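Local coordinates for acetamidase (Bacillus halodurans, PDB 2II1), which probably hydrolyses carbon-nitrogen bonds other than peptide bonds in linear amides, and binds calcium ions, at residues F12-E17 and I132-T137; D73-E78 and D174-A179; L178-L183 and V203-N208. All coordinates share one frame; numbering follows the deposited sequence. Where two conformers were deposited one is given.

Contact 1. Residues F12-E17 and I132-T137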
loop_
_atom_site.group_PDB
_atom_site.type_symbol
_atom_site.label_atom_id
_atom_site.label_comp_id
_atom_site.label_asym_id
_atom_site.label_seq_id
_atom_site.Cartn_x
_atom_site.Cartn_y
_atom_site.Cartn_z
ATOM N N PHE A 12 8.770 -21.336 18.803
ATOM C CA PHE A 12 7.897 -21.371 17.628
ATOM C C PHE A 12 6.541 -20.756 17.892
ATOM O O PHE A 12 5.748 -20.560 16.941
ATOM C CB PHE A 12 7.783 -22.805 17.123
ATOM C CG PHE A 12 9.083 -23.326 16.613
ATOM C CD1 PHE A 12 9.558 -22.904 15.394
ATOM C CD2 PHE A 12 9.880 -24.179 17.390
ATOM C CE1 PHE A 12 10.791 -23.326 14.929
ATOM C CE2 PHE A 12 11.124 -24.612 16.922
ATOM C CZ PHE A 12 11.577 -24.180 15.698
ATOM N N PHE A 13 6.304 -20.403 19.158
ATOM C CA PHE A 13 5.063 -19.777 19.590
ATOM C C PHE A 13 5.385 -18.627 20.512
ATOM O O PHE A 13 6.290 -18.727 21.363
ATOM C CB PHE A 13 4.186 -20.741 20.380
ATOM C CG PHE A 13 3.579 -21.839 19.562
ATOM C CD1 PHE A 13 4.330 -22.936 19.175
ATOM C CD2 PHE A 13 2.246 -21.787 19.185
ATOM C CE1 PHE A 13 3.764 -23.943 18.421
ATOM C CE2 PHE A 13 1.690 -22.791 18.424
ATOM C CZ PHE A 13 2.449 -23.864 18.046
HETATM N N MSE A 14 4.608 -17.556 20.363
HETATM C CA MSE A 14 4.650 -16.410 21.263
HETATM C C MSE A 14 3.752 -16.795 22.427
HETATM O O MSE A 14 2.533 -16.889 22.275
HETATM C CB MSE A 14 4.147 -15.149 20.536
HETATM C CG MSE A 14 4.987 -14.755 19.322
HETATM SE SE MSE A 14 6.511 -13.565 19.740
HETATM C CE MSE A 14 7.723 -13.993 18.141
ATOM N N ASP A 15 4.375 -17.067 23.575
ATOM C CA ASP A 15 3.746 -17.776 24.686
ATOM C C ASP A 15 4.312 -17.210 26.005
ATOM O O ASP A 15 5.540 -17.159 26.222
ATOM C CB ASP A 15 4.071 -19.280 24.558
ATOM C CG ASP A 15 3.282 -20.189 25.536
ATOM O OD1 ASP A 15 2.619 -19.721 26.489
ATOM O OD2 ASP A 15 3.362 -21.421 25.339
ATOM N N LYS A 16 3.400 -16.757 26.855
ATOM C CA LYS A 16 3.703 -16.231 28.178
ATOM C C LYS A 16 4.382 -17.274 29.063
ATOM O O LYS A 16 4.950 -16.919 30.078
ATOM C CB LYS A 16 2.412 -15.784 28.851
ATOM C CG LYS A 16 1.562 -16.975 29.321
ATOM C CD LYS A 16 0.059 -16.804 29.185
ATOM C CE LYS A 16 -0.642 -18.189 29.003
ATOM N NZ LYS A 16 -0.052 -19.074 27.876
ATOM N N GLU A 17 4.321 -18.546 28.665
ATOM C CA GLU A 17 4.875 -19.651 29.446
ATOM C C GLU A 17 6.245 -20.099 28.988
ATOM O O GLU A 17 6.850 -20.942 29.631
ATOM C CB GLU A 17 3.922 -20.848 29.424
ATOM C CG GLU A 17 2.659 -20.637 30.244
ATOM C CD GLU A 17 2.948 -20.391 31.714
ATOM O OE1 GLU A 17 3.763 -21.137 32.309
ATOM O OE2 GLU A 17 2.364 -19.443 32.279
ATOM N N ILE A 132 13.354 -7.223 9.562
ATOM C CA ILE A 132 12.892 -8.268 10.458
ATOM C C ILE A 132 11.405 -8.624 10.204
ATOM O O ILE A 132 10.514 -7.768 10.344
ATOM C CB ILE A 132 12.984 -7.805 11.945
ATOM C CG1 ILE A 132 14.369 -7.328 12.314
ATOM C CG2 ILE A 132 12.620 -8.933 12.883
ATOM C CD1 ILE A 132 14.357 -6.482 13.576
ATOM N N GLY A 133 11.134 -9.894 9.922
ATOM C CA GLY A 133 9.777 -10.324 9.600
ATOM C C GLY A 133 8.910 -10.672 10.805
ATOM O O GLY A 133 7.699 -10.428 10.800
ATOM N N VAL A 134 9.516 -11.296 11.798
ATOM C CA VAL A 134 8.844 -11.769 13.000
ATOM C C VAL A 134 9.480 -11.059 14.171
ATOM O O VAL A 134 10.661 -11.257 14.456
ATOM C CB VAL A 134 8.973 -13.302 13.196
ATOM C CG1 VAL A 134 8.583 -13.701 14.613
ATOM C CG2 VAL A 134 8.133 -14.037 12.178
ATOM N N ILE A 135 8.704 -10.181 14.797
ATOM C CA ILE A 135 9.088 -9.544 16.039
ATOM C C ILE A 135 7.835 -9.435 16.916
ATOM O O ILE A 135 6.820 -8.947 16.460
ATOM C CB ILE A 135 9.726 -8.154 15.780
ATOM C CG1 ILE A 135 10.373 -7.615 17.073
ATOM C CG2 ILE A 135 8.709 -7.189 15.197
ATOM C CD1 ILE A 135 11.246 -6.417 16.866
ATOM N N GLY A 136 7.901 -9.891 18.171
ATOM C CA GLY A 136 6.724 -9.880 19.017
ATOM C C GLY A 136 6.996 -10.111 20.482
ATOM O O GLY A 136 8.090 -10.567 20.864
ATOM N N THR A 137 6.005 -9.740 21.293
ATOM C CA THR A 137 5.977 -10.022 22.733
ATOM C C THR A 137 4.918 -11.114 23.000
ATOM O O THR A 137 4.170 -11.502 22.093
ATOM C CB THR A 137 5.679 -8.725 23.530
ATOM O OG1 THR A 137 4.419 -8.169 23.126
ATOM C CG2 THR A 137 6.801 -7.686 23.304
#

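Contact 2. Residues D73-E78 and D174-A179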
loop_
_atom_site.group_PDB
_atom_site.type_symbol
_atom_site.label_atom_id
_atom_site.label_comp_id
_atom_site.label_asym_id
_atom_site.label_seq_id
_atom_site.Cartn_x
_atom_site.Cartn_y
_atom_site.Cartn_z
ATOM N N ASP A 73 2.677 -1.437 29.966
ATOM C CA ASP A 73 3.802 -0.693 29.381
ATOM C C ASP A 73 3.871 -1.034 27.886
ATOM O O ASP A 73 3.115 -1.858 27.384
ATOM C CB ASP A 73 5.149 -1.059 30.060
ATOM C CG ASP A 73 5.211 -0.675 31.557
ATOM O OD1 ASP A 73 4.235 -0.136 32.106
ATOM O OD2 ASP A 73 6.246 -0.939 32.209
HETATM N N MSE A 74 4.779 -0.374 27.193
HETATM C CA MSE A 74 5.172 -0.775 25.861
HETATM C C MSE A 74 6.677 -0.856 25.770
HETATM O O MSE A 74 7.398 -0.277 26.611
HETATM C CB MSE A 74 4.572 0.149 24.782
HETATM C CG MSE A 74 4.648 1.630 25.002
HETATM SE SE MSE A 74 4.246 2.600 23.305
HETATM C CE MSE A 74 5.383 4.193 23.622
ATOM N N LEU A 75 7.170 -1.628 24.801
ATOM C CA LEU A 75 8.601 -1.613 24.522
ATOM C C LEU A 75 8.837 -0.645 23.404
ATOM O O LEU A 75 8.059 -0.597 22.431
ATOM C CB LEU A 75 9.119 -2.980 24.111
ATOM C CG LEU A 75 9.163 -4.063 25.188
ATOM C CD1 LEU A 75 9.743 -5.292 24.565
ATOM C CD2 LEU A 75 9.971 -3.641 26.427
ATOM N N GLU A 76 9.901 0.130 23.554
ATOM C CA GLU A 76 10.425 0.984 22.502
ATOM C C GLU A 76 11.732 0.364 22.003
ATOM O O GLU A 76 12.711 0.306 22.729
ATOM C CB GLU A 76 10.655 2.398 23.026
ATOM C CG GLU A 76 11.296 3.317 22.010
ATOM C CD GLU A 76 11.625 4.664 22.583
ATOM O OE1 GLU A 76 12.643 4.770 23.282
ATOM O OE2 GLU A 76 10.871 5.609 22.337
ATOM N N ILE A 77 11.730 -0.133 20.775
ATOM C CA ILE A 77 12.836 -0.948 20.290
ATOM C C ILE A 77 13.482 -0.313 19.065
ATOM O O ILE A 77 12.877 -0.216 17.997
ATOM C CB ILE A 77 12.403 -2.372 19.934
ATOM C CG1 ILE A 77 11.677 -3.012 21.129
ATOM C CG2 ILE A 77 13.653 -3.166 19.472
ATOM C CD1 ILE A 77 10.581 -4.024 20.761
ATOM N N GLU A 78 14.728 0.103 19.249
ATOM C CA GLU A 78 15.488 0.788 18.232
ATOM C C GLU A 78 16.364 -0.203 17.475
ATOM O O GLU A 78 17.270 -0.795 18.044
ATOM C CB GLU A 78 16.320 1.851 18.928
ATOM C CG GLU A 78 15.407 2.854 19.718
ATOM C CD GLU A 78 15.963 3.278 21.078
ATOM O OE1 GLU A 78 16.708 4.290 21.135
ATOM O OE2 GLU A 78 15.623 2.618 22.092
ATOM N N ASP A 174 4.379 -9.492 32.516
ATOM C CA ASP A 174 5.530 -8.775 33.075
ATOM C C ASP A 174 6.832 -9.312 32.439
ATOM O O ASP A 174 6.976 -10.531 32.195
ATOM C CB ASP A 174 5.587 -8.865 34.605
ATOM C CG ASP A 174 4.472 -8.055 35.326
ATOM O OD1 ASP A 174 3.713 -7.235 34.735
ATOM O OD2 ASP A 174 4.353 -8.265 36.543
ATOM N N GLY A 175 7.770 -8.396 32.158
ATOM C CA GLY A 175 8.979 -8.730 31.427
ATOM C C GLY A 175 8.850 -8.710 29.910
ATOM O O GLY A 175 9.852 -8.813 29.211
ATOM N N ALA A 176 7.627 -8.620 29.389
ATOM C CA ALA A 176 7.357 -8.536 27.913
ATOM C C ALA A 176 7.538 -9.862 27.169
ATOM O O ALA A 176 6.605 -10.334 26.524
ATOM C CB ALA A 176 8.201 -7.442 27.252
ATOM N N LEU A 177 8.752 -10.413 27.263
ATOM C CA LEU A 177 9.179 -11.648 26.579
ATOM C C LEU A 177 9.223 -11.461 25.072
ATOM O O LEU A 177 8.349 -11.943 24.339
ATOM C CB LEU A 177 8.327 -12.854 26.953
ATOM C CG LEU A 177 8.237 -13.141 28.458
ATOM C CD1 LEU A 177 7.262 -14.257 28.652
ATOM C CD2 LEU A 177 9.572 -13.470 29.075
ATOM N N LEU A 178 10.276 -10.764 24.649
ATOM C CA LEU A 178 10.526 -10.366 23.258
ATOM C C LEU A 178 11.292 -11.479 22.527
ATOM O O LEU A 178 12.194 -12.063 23.073
ATOM C CB LEU A 178 11.361 -9.066 23.202
ATOM C CG LEU A 178 11.697 -8.438 21.852
ATOM C CD1 LEU A 178 10.455 -8.097 21.017
ATOM C CD2 LEU A 178 12.561 -7.179 22.019
ATOM N N ALA A 179 10.891 -11.754 21.295
ATOM C CA ALA A 179 11.493 -12.796 20.466
ATOM C C ALA A 179 11.479 -12.248 19.036
ATOM O O ALA A 179 10.593 -11.476 18.685
ATOM C CB ALA A 179 10.660 -14.111 20.560
#

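Contact 3. Residues L178-L183 and V203-N208. With CA (calcium ion), chain E; CA (calcium ion), chain F.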
loop_
_atom_site.group_PDB
_atom_site.type_symbol
_atom_site.label_atom_id
_atom_site.label_comp_id
_atom_site.label_asym_id
_atom_site.label_seq_id
_atom_site.Cartn_x
_atom_site.Cartn_y
_atom_site.Cartn_z
ATOM N N LEU A 178 10.276 -10.764 24.649
ATOM C CA LEU A 178 10.526 -10.366 23.258
ATOM C C LEU A 178 11.292 -11.479 22.527
ATOM O O LEU A 178 12.194 -12.063 23.073
ATOM C CB LEU A 178 11.361 -9.066 23.202
ATOM C CG LEU A 178 11.697 -8.438 21.852
ATOM C CD1 LEU A 178 10.455 -8.097 21.017
ATOM C CD2 LEU A 178 12.561 -7.179 22.019
ATOM N N ALA A 179 10.891 -11.754 21.295
ATOM C CA ALA A 179 11.493 -12.796 20.466
ATOM C C ALA A 179 11.479 -12.248 19.036
ATOM O O ALA A 179 10.593 -11.476 18.685
ATOM C CB ALA A 179 10.660 -14.111 20.560
ATOM N N LEU A 180 12.472 -12.590 18.230
ATOM C CA LEU A 180 12.483 -12.103 16.860
ATOM C C LEU A 180 13.198 -13.054 15.943
ATOM O O LEU A 180 13.950 -13.915 16.382
ATOM C CB LEU A 180 13.046 -10.684 16.747
ATOM C CG LEU A 180 14.549 -10.449 16.873
ATOM C CD1 LEU A 180 15.323 -10.973 15.647
ATOM C CD2 LEU A 180 14.778 -8.981 17.100
ATOM N N GLY A 181 12.928 -12.898 14.659
ATOM C CA GLY A 181 13.366 -13.866 13.685
ATOM C C GLY A 181 12.992 -13.451 12.287
ATOM O O GLY A 181 12.600 -12.308 12.038
ATOM N N ASP A 182 13.128 -14.399 11.375
ATOM C CA ASP A 182 12.608 -14.256 10.031
ATOM C C ASP A 182 13.110 -13.015 9.336
ATOM O O ASP A 182 12.306 -12.181 8.881
ATOM C CB ASP A 182 11.081 -14.251 10.068
ATOM C CG ASP A 182 10.466 -14.286 8.701
ATOM O OD1 ASP A 182 10.995 -15.021 7.849
ATOM O OD2 ASP A 182 9.448 -13.592 8.450
ATOM N N LEU A 183 14.431 -12.925 9.214
ATOM C CA LEU A 183 15.090 -11.827 8.529
ATOM C C LEU A 183 14.984 -12.032 7.018
ATOM O O LEU A 183 14.922 -13.175 6.561
ATOM C CB LEU A 183 16.559 -11.750 8.942
ATOM C CG LEU A 183 16.907 -11.618 10.425
ATOM C CD1 LEU A 183 18.417 -11.348 10.585
ATOM C CD2 LEU A 183 16.089 -10.519 11.105
ATOM N N VAL A 203 20.668 -9.393 14.698
ATOM C CA VAL A 203 20.026 -8.106 14.888
ATOM C C VAL A 203 20.632 -7.502 16.130
ATOM O O VAL A 203 20.826 -8.208 17.125
ATOM C CB VAL A 203 18.485 -8.229 15.017
ATOM C CG1 VAL A 203 17.885 -6.916 15.468
ATOM C CG2 VAL A 203 17.889 -8.623 13.711
ATOM N N THR A 204 20.977 -6.214 16.037
ATOM C CA THR A 204 21.395 -5.421 17.180
ATOM C C THR A 204 20.318 -4.383 17.417
ATOM O O THR A 204 19.934 -3.657 16.508
ATOM C CB THR A 204 22.776 -4.767 16.938
ATOM O OG1 THR A 204 23.735 -5.799 16.706
ATOM C CG2 THR A 204 23.236 -3.918 18.133
ATOM N N LEU A 205 19.810 -4.349 18.646
ATOM C CA LEU A 205 18.757 -3.423 19.020
ATOM C C LEU A 205 18.999 -2.853 20.417
ATOM O O LEU A 205 19.720 -3.450 21.219
ATOM C CB LEU A 205 17.398 -4.137 18.923
ATOM C CG LEU A 205 17.141 -5.426 19.705
ATOM C CD1 LEU A 205 16.746 -5.153 21.136
ATOM C CD2 LEU A 205 16.050 -6.229 19.083
ATOM N N LYS A 206 18.400 -1.696 20.691
ATOM C CA LYS A 206 18.278 -1.169 22.053
ATOM C C LYS A 206 16.814 -1.274 22.508
ATOM O O LYS A 206 15.859 -0.877 21.771
ATOM C CB LYS A 206 18.755 0.286 22.078
ATOM C CG LYS A 206 18.778 0.929 23.463
ATOM C CD LYS A 206 19.474 2.302 23.439
ATOM C CE LYS A 206 19.095 3.150 24.682
ATOM N NZ LYS A 206 20.110 4.206 24.988
ATOM N N VAL A 207 16.608 -1.826 23.702
ATOM C CA VAL A 207 15.263 -2.026 24.209
ATOM C C VAL A 207 14.955 -1.074 25.376
ATOM O O VAL A 207 15.650 -1.103 26.413
ATOM C CB VAL A 207 15.008 -3.520 24.576
ATOM C CG1 VAL A 207 16.083 -4.057 25.524
ATOM C CG2 VAL A 207 13.610 -3.694 25.160
ATOM N N ASN A 208 13.924 -0.227 25.202
ATOM C CA ASN A 208 13.485 0.688 26.261
ATOM C C ASN A 208 12.098 0.336 26.736
ATOM O O ASN A 208 11.261 -0.125 25.958
ATOM C CB ASN A 208 13.509 2.150 25.814
ATOM C CG ASN A 208 14.868 2.594 25.357
ATOM O OD1 ASN A 208 15.879 2.293 25.982
ATOM N ND2 ASN A 208 14.904 3.314 24.249
HETATM CA CA CA E . 7.211 -14.002 7.594
HETATM CA CA CA F . 10.344 -14.856 5.875
HETATM O O HOH W 1 5.494 -15.279 6.641
HETATM O O HOH W 2 8.424 -14.569 5.536
#

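Contact 1. Residues F12-E17 and I132-T137
The peptide group that follows Gly136 is a flat plate with the selenium of Met14 lying over one face: SE stands 3.6 Å from Gly136 C, almost straight above it. Gly136 has no side chain, which leaves that face open to so large an atom. At the carbonyl end of the same plate, Gly136 O is taken up by the backbone of Ala179. The chain of Met14, a selenomethionine, bends sharply at chi2 (-88°), and this turns its methyl along the strand to Val134. There CE meets Val134 CG1 at 3.6 Å, the two side chains sliding past each other in opposite directions. Thr137 O is closed in with no polar partner in the model; Met14 SE is 3.9 Å from it. Just beyond, Asp15 holds the chain in an Asx turn, OD1 receiving Glu17 N from above the carboxylate plane at 3.0 Å and Lys16 NZ from the opposite face in a salt bridge. Val134 also packs on Asp182, a ligand of both calcium ions, and its side chain comes within about 5 Å of one of them at the nearest atoms. The contact is packing of an N-terminal segment against a strand that borders the two-calcium site.

Contact 2. Residues D73-E78 and D174-A179
Leu75 and Leu178 bury the most surface here, with Ala176 next. Leu75 sends CD1 to two neighbours on the opposing strand, 3.8 Å from Ala176 CB and 4.2 Å from Leu178 CD2, and its CG also leans on the Ala176 methyl. Leu178 stretches across the gap because its CG is anti to the backbone N (chi1 -178°), and it meets Ile77 tip to tip, Leu178 CD2 lying 3.9 Å from Ile77 CD1. No hydrogen bond crosses between the segments; the join is purely apolar. Ala176 gets its methyl into the interface from an unusual backbone: phi is positive, and Leu177 N bonds back to Gly175 O at 2.8 Å, a classic gamma turn centred on Ala176. The axes of 74-78 and 176-179 run 9.2 Å apart at an angle of 35°, the aligned packing of two sheets face to face. Strand 74-84 is itself hydrogen-bonded between 201-210 and 166-170 in the larger sheet, whereas 176-184 belongs to the facing one, lying between 60-67 and 131-136, with Leu177 turned away from the interface onto Pro63 and Tyr65.

Contact 3. Residues L178-L183 and V203-N208
Apolar packing is all that joins the two strands directly. Leu180 and Leu205 reach for each other tip to tip, CD2 of Leu180 3.6 Å from CD2 of Leu205. Both hold CG between the backbone N and the carbonyl carbon (chi1 75° and 56°), a cramped setting that each adopts as it points into the same gap. Val203 then fits against two leucines: its CG2 lies 3.7 Å from Leu183 CD2 and 4.0 Å from Leu180 CD1, each leucine crossing the valine at a slant.

Metal coordination belongs to the other side of strand 178-183. Asp182 bridges two calcium ions with its carboxylate, OD2 binding one at 2.4 Å and OD1 the other at 2.1 Å, and one water is shared by both metals. Asn155 and Asp157 complete the protein ligands of the first calcium, His184 and Glu198 those of the second. The positive phi of Asp182 breaks the usual up-and-down order of the strand, so Leu180 and Leu183, three residues apart, both face Val203 while the carboxylate between them serves the metals.

No hydrogen bond passes between the two strands; strand 178-183 is bonded through its backbone to 131-136 and 60-67 in its own sheet. The axes of 178-183 and 203-208 are 10.0 Å apart at closest, and their directions differ by 145°, so the strands run roughly antiparallel across the interface. Ile132 on 131-136, Ile77 and Ile82 on 74-84, and Thr34 on 28-34 line the surrounding core.

In the fold
The three contacts cluster tightly, their centres 10 to 11 Å apart, around strand 176-184. Contacts 2 and 3 share Leu178 and Ala179 and lie on one face of that strand, where it packs against neighbouring strands 74-84 and 201-210 of the large mixed sheet. Contact 1 lies on the other face of the smaller sheet, reaching it through 131-136, which is hydrogen-bonded to 176-184. Along the chain the segments of contacts 1 and 2 alternate, and contact 3 opens only after contact 1 has closed. The sandwich core thus runs along a strand whose far end supplies the bridging calcium ligand, tying the packed interior to the metal site.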